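Local coordinates for SH2 domain-containing protein 3C (Homo sapiens, PDB 3T6G), which acts as an adapter in integrin-mediated cell adhesion and migration, its closed Cdc25-homology domain binding BCAR1 instead of carrying out canonical guanine-nucleotide exchange, at residues V57-C62 with V262-F267. The protein carries 2 engineered substitutions. Numbering follows the deposited sequence.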
loop_
_atom_site.group_PDB
_atom_site.type_symbol
_atom_site.label_atom_id
_atom_site.label_comp_id
_atom_site.label_asym_id
_atom_site.label_seq_id
_atom_site.Cartn_x
_atom_site.Cartn_y
_atom_site.Cartn_z
ATOM N N VAL A 57 14.656 8.057 -3.605
ATOM C CA VAL A 57 13.428 7.287 -3.800
ATOM C C VAL A 57 12.306 7.834 -2.973
ATOM O O VAL A 57 11.162 7.732 -3.372
ATOM C CB VAL A 57 13.492 5.836 -3.307
ATOM C CG1 VAL A 57 13.123 4.878 -4.426
ATOM C CG2 VAL A 57 14.798 5.546 -2.662
ATOM N N THR A 58 12.641 8.298 -1.772
ATOM C CA THR A 58 11.667 8.833 -0.865
ATOM C C THR A 58 10.993 10.013 -1.536
ATOM O O THR A 58 9.774 10.157 -1.443
ATOM C CB THR A 58 12.313 9.310 0.414
ATOM O OG1 THR A 58 12.797 8.182 1.137
ATOM C CG2 THR A 58 11.288 10.035 1.271
ATOM N N LYS A 59 11.787 10.849 -2.213
ATOM C CA LYS A 59 11.247 12.035 -2.873
ATOM C C LYS A 59 10.200 11.613 -3.892
ATOM O O LYS A 59 9.076 12.112 -3.910
ATOM C CB LYS A 59 12.350 12.807 -3.583
ATOM C CG LYS A 59 12.106 14.308 -3.666
ATOM C CD LYS A 59 11.288 14.740 -4.872
ATOM C CE LYS A 59 12.000 15.870 -5.668
ATOM N NZ LYS A 59 12.229 17.145 -4.912
ATOM N N VAL A 60 10.589 10.684 -4.749
ATOM C CA VAL A 60 9.717 10.245 -5.814
ATOM C C VAL A 60 8.502 9.521 -5.231
ATOM O O VAL A 60 7.393 9.668 -5.717
ATOM C CB VAL A 60 10.497 9.335 -6.752
ATOM C CG1 VAL A 60 9.603 8.788 -7.827
ATOM C CG2 VAL A 60 11.671 10.131 -7.376
ATOM N N ASP A 61 8.737 8.747 -4.175
ATOM C CA ASP A 61 7.713 7.944 -3.550
ATOM C C ASP A 61 6.615 8.880 -3.085
ATOM O O ASP A 61 5.421 8.647 -3.301
ATOM C CB ASP A 61 8.287 7.210 -2.316
ATOM C CG ASP A 61 8.967 5.887 -2.665
ATOM O OD1 ASP A 61 8.793 5.407 -3.815
ATOM O OD2 ASP A 61 9.667 5.327 -1.768
ATOM N N CYS A 62 7.052 9.930 -2.407
ATOM C CA CYS A 62 6.174 10.919 -1.849
ATOM C C CYS A 62 5.446 11.765 -2.899
ATOM O O CYS A 62 4.332 12.240 -2.663
ATOM C CB CYS A 62 6.970 11.796 -0.915
ATOM S SG CYS A 62 7.395 10.942 0.589
ATOM N N VAL A 262 10.500 18.839 5.495
ATOM C CA VAL A 262 11.585 19.223 6.384
ATOM C C VAL A 262 12.805 18.309 6.257
ATOM O O VAL A 262 13.936 18.739 6.432
ATOM C CB VAL A 262 11.164 19.159 7.831
ATOM C CG1 VAL A 262 12.407 19.258 8.720
ATOM C CG2 VAL A 262 10.223 20.267 8.125
ATOM N N LYS A 263 12.562 17.043 5.966
ATOM C CA LYS A 263 13.630 16.071 5.882
ATOM C C LYS A 263 14.363 16.248 4.561
ATOM O O LYS A 263 15.464 15.741 4.377
ATOM C CB LYS A 263 13.041 14.661 5.997
ATOM C CG LYS A 263 14.073 13.577 6.107
ATOM C CD LYS A 263 13.473 12.184 6.040
ATOM C CE LYS A 263 12.768 11.814 7.327
ATOM N NZ LYS A 263 13.532 12.241 8.512
ATOM N N LEU A 264 13.746 16.968 3.630
ATOM C CA LEU A 264 14.319 17.108 2.295
ATOM C C LEU A 264 14.657 18.560 1.985
ATOM O O LEU A 264 14.984 18.905 0.848
ATOM C CB LEU A 264 13.389 16.508 1.227
ATOM C CG LEU A 264 13.356 14.964 1.204
ATOM C CD1 LEU A 264 12.469 14.397 0.118
ATOM C CD2 LEU A 264 14.743 14.398 1.028
ATOM N N GLN A 265 14.586 19.423 2.992
ATOM C CA GLN A 265 14.944 20.812 2.753
ATOM C C GLN A 265 16.459 20.915 2.582
ATOM O O GLN A 265 17.234 20.564 3.475
ATOM C CB GLN A 265 14.396 21.756 3.834
ATOM C CG GLN A 265 14.860 21.520 5.264
ATOM C CD GLN A 265 13.988 22.246 6.291
ATOM O OE1 GLN A 265 12.810 22.511 6.045
ATOM N NE2 GLN A 265 14.566 22.569 7.445
ATOM N N GLY A 266 16.876 21.371 1.410
ATOM C CA GLY A 266 18.284 21.393 1.075
ATOM C C GLY A 266 18.654 20.191 0.228
ATOM O O GLY A 266 19.813 20.006 -0.120
ATOM N N PHE A 267 17.674 19.358 -0.104
ATOM C CA PHE A 267 17.966 18.197 -0.933
ATOM C C PHE A 267 18.482 18.619 -2.311
ATOM O O PHE A 267 17.854 19.413 -3.012
ATOM C CB PHE A 267 16.755 17.249 -1.044
ATOM C CG PHE A 267 17.030 16.014 -1.861
ATOM C CD1 PHE A 267 16.106 15.552 -2.783
ATOM C CD2 PHE A 267 18.234 15.341 -1.738
ATOM C CE1 PHE A 267 16.363 14.430 -3.547
ATOM C CE2 PHE A 267 18.509 14.231 -2.511
ATOM C CZ PHE A 267 17.566 13.772 -3.416
#
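Lys-59 on helix 50-64 faces Leu-264 in the turn that follows helix 253-263, and their CA atoms, 7.9 Å apart, are the nearest pair of the two backbones. The turn is a type II beta turn from Leu-264 to Phe-267, closed by the hydrogen bond from Phe-267 N to Leu-264 O, 2.9 Å. Gly-266 takes its third position with a positive phi of 98°, which suits a residue without a side chain. The turn thus presents Leu-264 and Phe-267 to the same part of the helix. Contact between them and the helix is by van der Waals packing. Leu-264 CD1 lies 3.8 Å from Lys-59 CG and 4.0 Å from Lys-59 CA, so one methyl rests on the root of the lysine. Lys-59 CG stands anti to the backbone N (chi1 -150°), and this brings the same methylene to 4.3 Å from Phe-267 CE1. The approach to the ring is oblique. The first carbons of the Lys-59 side chain thus touch both Leu-264 and Phe-267. The Phe-267 ring also packs edge-to-face with the ring of His-56, which lies about one helical turn before Lys-59. Asp-61 ties the same helix to helix 93-115 through a salt bridge with Arg-102. This small surface contact is a helix-to-turn packing within the all-helical Cdc25-homology (Ras-GEF) fold, joining an early helix to the loop after a late one.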